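Local coordinates for protein UspA1 (Moraxella catarrhalis, PDB 3PR7) that acts as a trimeric surface adhesin, binding fibronectin and the host-cell receptor CEACAM1, at residues Thr24-Tyr29 against Lys39-Tyr44. Residues are numbered along the deposited sequence; the frame is centred on the assembly and turned at random.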
loop_
_atom_site.group_PDB
_atom_site.type_symbol
_atom_site.label_atom_id
_atom_site.label_comp_id
_atom_site.label_asym_id
_atom_site.label_seq_id
_atom_site.Cartn_x
_atom_site.Cartn_y
_atom_site.Cartn_z
ATOM N N THR A 24 3.918 -27.977 -35.767
ATOM C CA THR A 24 4.166 -29.371 -35.392
ATOM C C THR A 24 3.471 -29.762 -34.094
ATOM O O THR A 24 3.390 -28.972 -33.152
ATOM C CB THR A 24 5.679 -29.688 -35.273
ATOM O OG1 THR A 24 6.293 -28.786 -34.346
ATOM C CG2 THR A 24 6.371 -29.580 -36.629
ATOM N N ALA A 25 2.969 -30.994 -34.063
ATOM C CA ALA A 25 2.352 -31.563 -32.871
ATOM C C ALA A 25 3.012 -32.892 -32.514
ATOM O O ALA A 25 3.284 -33.719 -33.387
ATOM C CB ALA A 25 0.864 -31.746 -33.080
ATOM N N ASN A 26 3.268 -33.081 -31.223
ATOM C CA ASN A 26 3.921 -34.282 -30.719
ATOM C C ASN A 26 3.258 -34.732 -29.416
ATOM O O ASN A 26 3.797 -34.535 -28.323
ATOM C CB ASN A 26 5.423 -34.022 -30.530
ATOM C CG ASN A 26 6.210 -35.280 -30.193
ATOM O OD1 ASN A 26 5.791 -36.399 -30.495
ATOM N ND2 ASN A 26 7.369 -35.096 -29.567
ATOM N N GLY A 27 2.073 -35.323 -29.543
ATOM C CA GLY A 27 1.294 -35.759 -28.388
ATOM C C GLY A 27 -0.168 -36.011 -28.701
ATOM O O GLY A 27 -0.525 -36.309 -29.841
ATOM N N THR A 28 -1.014 -35.875 -27.683
ATOM C CA THR A 28 -2.429 -36.227 -27.781
ATOM C C THR A 28 -3.335 -35.019 -27.533
ATOM O O THR A 28 -3.075 -34.214 -26.640
ATOM C CB THR A 28 -2.776 -37.361 -26.786
ATOM O OG1 THR A 28 -1.772 -38.382 -26.850
ATOM C CG2 THR A 28 -4.124 -37.985 -27.098
ATOM N N TYR A 29 -4.393 -34.907 -28.336
ATOM C CA TYR A 29 -5.391 -33.829 -28.239
ATOM C C TYR A 29 -4.801 -32.416 -28.202
ATOM O O TYR A 29 -5.296 -31.543 -27.486
ATOM C CB TYR A 29 -6.346 -34.054 -27.059
ATOM C CG TYR A 29 -7.212 -35.287 -27.189
ATOM C CD1 TYR A 29 -8.274 -35.329 -28.094
ATOM C CD2 TYR A 29 -6.974 -36.410 -26.400
ATOM C CE1 TYR A 29 -9.071 -36.467 -28.215
ATOM C CE2 TYR A 29 -7.765 -37.553 -26.511
ATOM C CZ TYR A 29 -8.810 -37.573 -27.419
ATOM O OH TYR A 29 -9.592 -38.698 -27.532
ATOM N N LYS A 39 4.898 -25.004 -32.084
ATOM C CA LYS A 39 5.111 -26.366 -31.592
ATOM C C LYS A 39 4.177 -26.678 -30.432
ATOM O O LYS A 39 3.961 -25.839 -29.555
ATOM C CB LYS A 39 6.553 -26.563 -31.112
ATOM C CG LYS A 39 7.636 -26.533 -32.178
ATOM C CD LYS A 39 8.964 -26.988 -31.573
ATOM C CE LYS A 39 10.159 -26.272 -32.191
ATOM N NZ LYS A 39 10.463 -26.745 -33.568
ATOM N N THR A 40 3.631 -27.889 -30.428
ATOM C CA THR A 40 2.894 -28.402 -29.275
ATOM C C THR A 40 3.394 -29.790 -28.888
ATOM O O THR A 40 3.710 -30.611 -29.751
ATOM C CB THR A 40 1.376 -28.465 -29.520
ATOM O OG1 THR A 40 1.124 -29.074 -30.789
ATOM C CG2 THR A 40 0.760 -27.078 -29.496
ATOM N N LYS A 41 3.473 -30.027 -27.582
ATOM C CA LYS A 41 3.865 -31.317 -27.026
ATOM C C LYS A 41 2.974 -31.635 -25.831
ATOM O O LYS A 41 2.252 -30.765 -25.342
ATOM C CB LYS A 41 5.332 -31.295 -26.587
ATOM C CG LYS A 41 6.342 -31.399 -27.718
ATOM C CD LYS A 41 7.752 -31.140 -27.206
ATOM C CE LYS A 41 8.799 -31.557 -28.227
ATOM N NZ LYS A 41 10.180 -31.334 -27.717
ATOM N N GLY A 42 3.027 -32.879 -25.367
ATOM C CA GLY A 42 2.268 -33.297 -24.191
ATOM C C GLY A 42 0.843 -33.692 -24.520
ATOM O O GLY A 42 0.587 -34.329 -25.541
ATOM N N ARG A 43 -0.084 -33.319 -23.641
ATOM C CA ARG A 43 -1.497 -33.635 -23.820
ATOM C C ARG A 43 -2.392 -32.434 -23.534
ATOM O O ARG A 43 -2.186 -31.715 -22.557
ATOM C CB ARG A 43 -1.910 -34.823 -22.938
ATOM C CG ARG A 43 -1.468 -36.178 -23.472
ATOM C CD ARG A 43 -2.428 -37.296 -23.068
ATOM N NE ARG A 43 -2.058 -37.938 -21.808
ATOM C CZ ARG A 43 -2.605 -37.667 -20.625
ATOM N NH1 ARG A 43 -3.563 -36.753 -20.514
ATOM N NH2 ARG A 43 -2.190 -38.313 -19.544
ATOM N N TYR A 44 -3.375 -32.222 -24.408
ATOM C CA TYR A 44 -4.424 -31.205 -24.226
ATOM C C TYR A 44 -3.928 -29.755 -24.223
ATOM O O TYR A 44 -4.559 -28.878 -23.627
ATOM C CB TYR A 44 -5.255 -31.494 -22.970
ATOM C CG TYR A 44 -5.939 -32.838 -22.988
ATOM C CD1 TYR A 44 -7.096 -33.040 -23.740
ATOM C CD2 TYR A 44 -5.432 -33.911 -22.255
ATOM C CE1 TYR A 44 -7.732 -34.276 -23.764
ATOM C CE2 TYR A 44 -6.062 -35.153 -22.270
ATOM C CZ TYR A 44 -7.211 -35.328 -23.029
ATOM O OH TYR A 44 -7.843 -36.550 -23.053
#
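Thr24-Tyr29 and Lys39-Tyr44 run parallel and in step, each residue facing its counterpart fifteen positions on, from Thr24 beside Lys39 to Tyr29 beside Tyr44. A ladder of backbone hydrogen bonds joins them: Thr40 N to Thr24 O and Asn26 N to Thr40 O, both 2.9 Å, then, beyond a weak bond from Gly42 N to Asn26 O, Thr28 N to Gly42 O at 3.1 Å and Tyr44 N to Thr28 O at 3.0 Å. The ladder thus continues through the corner at Gly27 and Gly42, where the positive phi of Gly42 (85°) suits glycine. Thr40 OG1, set by chi1 of 47° between its own N and carbonyl carbon, adds a weak bond to Thr24 O, which therefore accepts twice.

Side chains of equivalent residues also pair. Thr24 OG1 lies 3.4 Å from Lys39 CG, while the methylene CD of Arg43 packs 3.7 Å from Thr28 CB. Tyr29 and Tyr44 run alongside each other in the same direction, their ring planes only 8° from parallel but offset, with little overlap and centroids 5.1 Å from each other, so that Tyr44 CE1 and OH border Tyr29 CD2. Asp36 and Leu51 of a second subunit pack on Tyr29 and Tyr44 respectively.

Such in-register stacking of successive coils characterises the left-handed parallel beta-roll of YadA-like heads in trimeric autotransporter adhesins.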